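PDB 1FX5: anti-h(o) lectin I, which binds L-fucose as a legume lectin from Ulex europaeus, recognising the H(O) blood-group determinant as a homodimer. Local coordinates for the interface of chains A and B. Coordinates in Å, arbitrary orientation; residue numbers count along the deposited sequence, not the author numbering. Chains: chain A/B, Anti-h(o) lectin I.

The interface of chains A and B. Residues chain A 4, 6, 17, 51-53; chain B 4, 51-54.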
loop_
_atom_site.group_PDB
_atom_site.type_symbol
_atom_site.label_atom_id
_atom_site.label_comp_id
_atom_site.label_asym_id
_atom_site.label_seq_id
_atom_site.Cartn_x
_atom_site.Cartn_y
_atom_site.Cartn_z
ATOM N N LEU A 4 -1.197 -6.532 5.770
ATOM C CA LEU A 4 -1.537 -5.237 5.194
ATOM C C LEU A 4 -2.885 -4.818 5.767
ATOM O O LEU A 4 -3.823 -5.620 5.873
ATOM C CB LEU A 4 -1.603 -5.269 3.664
ATOM C CG LEU A 4 -1.961 -3.899 3.066
ATOM C CD1 LEU A 4 -0.791 -2.960 3.269
ATOM C CD2 LEU A 4 -2.268 -3.990 1.584
ATOM N N PHE A 6 -5.372 -0.969 5.985
ATOM C CA PHE A 6 -5.517 0.458 5.733
ATOM C C PHE A 6 -6.947 0.850 6.034
ATOM O O PHE A 6 -7.839 -0.020 6.064
ATOM C CB PHE A 6 -5.125 0.851 4.284
ATOM C CG PHE A 6 -5.886 0.126 3.203
ATOM C CD1 PHE A 6 -7.208 0.484 2.886
ATOM C CD2 PHE A 6 -5.260 -0.837 2.433
ATOM C CE1 PHE A 6 -7.884 -0.099 1.809
ATOM C CE2 PHE A 6 -5.923 -1.412 1.368
ATOM C CZ PHE A 6 -7.238 -1.039 1.051
ATOM N N ASP A 17 -3.007 7.469 -3.401
ATOM C CA ASP A 17 -3.013 6.025 -3.220
ATOM C C ASP A 17 -4.123 5.167 -3.847
ATOM O O ASP A 17 -4.283 4.001 -3.459
ATOM C CB ASP A 17 -2.840 5.687 -1.735
ATOM C CG ASP A 17 -3.965 6.225 -0.866
ATOM O OD1 ASP A 17 -3.933 5.954 0.356
ATOM O OD2 ASP A 17 -4.872 6.919 -1.388
ATOM N N TYR A 51 -6.903 0.030 -4.738
ATOM C CA TYR A 51 -5.847 0.551 -3.858
ATOM C C TYR A 51 -4.595 0.368 -4.753
ATOM O O TYR A 51 -4.475 -0.640 -5.471
ATOM C CB TYR A 51 -5.729 -0.249 -2.541
ATOM C CG TYR A 51 -4.709 0.333 -1.568
ATOM C CD1 TYR A 51 -3.610 -0.411 -1.163
ATOM C CD2 TYR A 51 -4.836 1.644 -1.073
ATOM C CE1 TYR A 51 -2.657 0.122 -0.302
ATOM C CE2 TYR A 51 -3.881 2.198 -0.199
ATOM C CZ TYR A 51 -2.793 1.421 0.183
ATOM O OH TYR A 51 -1.829 1.905 1.060
ATOM N N ILE A 52 -3.673 1.326 -4.704
ATOM C CA ILE A 52 -2.476 1.276 -5.529
ATOM C C ILE A 52 -1.470 0.122 -5.367
ATOM O O ILE A 52 -0.834 -0.281 -6.335
ATOM C CB ILE A 52 -1.778 2.676 -5.548
ATOM C CG1 ILE A 52 -0.873 2.798 -6.767
ATOM C CG2 ILE A 52 -1.001 2.918 -4.268
ATOM C CD1 ILE A 52 -0.194 4.147 -6.868
ATOM N N ALA A 53 -1.364 -0.439 -4.170
ATOM C CA ALA A 53 -0.438 -1.543 -3.925
ATOM C C ALA A 53 -1.098 -2.930 -4.058
ATOM O O ALA A 53 -2.184 -3.140 -3.524
ATOM C CB ALA A 53 0.146 -1.413 -2.512
ATOM N N LEU B 4 -2.467 3.126 8.077
ATOM C CA LEU B 4 -1.768 2.205 7.200
ATOM C C LEU B 4 -0.708 1.439 7.979
ATOM O O LEU B 4 -0.040 2.007 8.831
ATOM C CB LEU B 4 -1.097 2.932 6.023
ATOM C CG LEU B 4 -0.315 1.967 5.103
ATOM C CD1 LEU B 4 -1.278 1.058 4.325
ATOM C CD2 LEU B 4 0.541 2.729 4.133
ATOM N N TYR B 51 8.253 1.284 -0.285
ATOM C CA TYR B 51 6.961 0.624 -0.422
ATOM C C TYR B 51 6.261 1.358 -1.582
ATOM O O TYR B 51 6.316 2.589 -1.671
ATOM C CB TYR B 51 6.151 0.735 0.875
ATOM C CG TYR B 51 4.853 -0.061 0.849
ATOM C CD1 TYR B 51 3.620 0.573 0.893
ATOM C CD2 TYR B 51 4.872 -1.444 0.767
ATOM C CE1 TYR B 51 2.442 -0.155 0.854
ATOM C CE2 TYR B 51 3.713 -2.173 0.729
ATOM C CZ TYR B 51 2.497 -1.527 0.770
ATOM O OH TYR B 51 1.348 -2.274 0.702
ATOM N N ILE B 52 5.606 0.609 -2.464
ATOM C CA ILE B 52 4.914 1.195 -3.619
ATOM C C ILE B 52 3.795 2.227 -3.389
ATOM O O ILE B 52 3.532 3.040 -4.269
ATOM C CB ILE B 52 4.418 0.084 -4.593
ATOM C CG1 ILE B 52 4.229 0.649 -5.996
ATOM C CG2 ILE B 52 3.116 -0.544 -4.084
ATOM C CD1 ILE B 52 4.047 -0.416 -7.020
ATOM N N ALA B 53 3.137 2.209 -2.235
ATOM C CA ALA B 53 2.066 3.179 -1.987
ATOM C C ALA B 53 2.492 4.387 -1.151
ATOM O O ALA B 53 3.187 4.245 -0.141
ATOM C CB ALA B 53 0.861 2.491 -1.312
ATOM N N PRO B 54 2.114 5.601 -1.593
ATOM C CA PRO B 54 2.447 6.827 -0.863
ATOM C C PRO B 54 1.704 6.810 0.485
ATOM O O PRO B 54 0.596 6.278 0.588
ATOM C CB PRO B 54 1.876 7.915 -1.763
ATOM C CG PRO B 54 1.995 7.315 -3.130
ATOM C CD PRO B 54 1.523 5.917 -2.906
HETATM O O HOH W 1 -1.781 4.547 1.527
#
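Strand 3-8 of each chain runs antiparallel to its counterpart across the two-fold axis, A:Phe6 bridging to B:Leu4, while the ends of the two strands 44-51 and the loops that follow them (residues 52-54) meet beside this pair. The two legume lectin domains are thereby joined edge to edge into the homodimer. Each leucine reaches over with one methyl tip: B:Leu4 CD1 lies 3.4 Å from the phenol oxygen OH of A:Tyr51 and also packs on CB of A:Phe6, and A:Leu4 CD1 meets B:Tyr51 OH in the same way. The two leucine side chains cross obliquely near the axis, CD1 to CD1. A:Tyr51 has CG anti to the backbone N (chi1 -176°), which extends the ring toward the partner, where its hydroxyl end is flanked by B:Leu4 CD1 on one side of the ring plane and B:Ala53 CB on the other, the alanine methyl lying over the phenol end 3.6 Å from A:Tyr51 OH. Within chain A the ring lies nearly parallel to that of A:Phe6, face over face but offset toward the rims, a second-shell contact that should steady its tilt. Beside the phenols, branch methyl CG2 of A:Ile52 abuts B:Ala53 CB at 3.5 Å, and B:Ile52 CG2 meets A:Ala53 CB in the twin contact, a snug fit of small groups. No nitrogen or oxygen of this patch comes close enough to bond directly across it; a water links the chains instead. The water lies in the plane of the A:Tyr51 ring at its edge, 2.7 Å from OH. The same water is 2.8 Å from carboxylate OD1 of A:Asp17 and reaches across to the carbonyl O of B:Pro54, giving the phenol a polar partner amid the apolar packing.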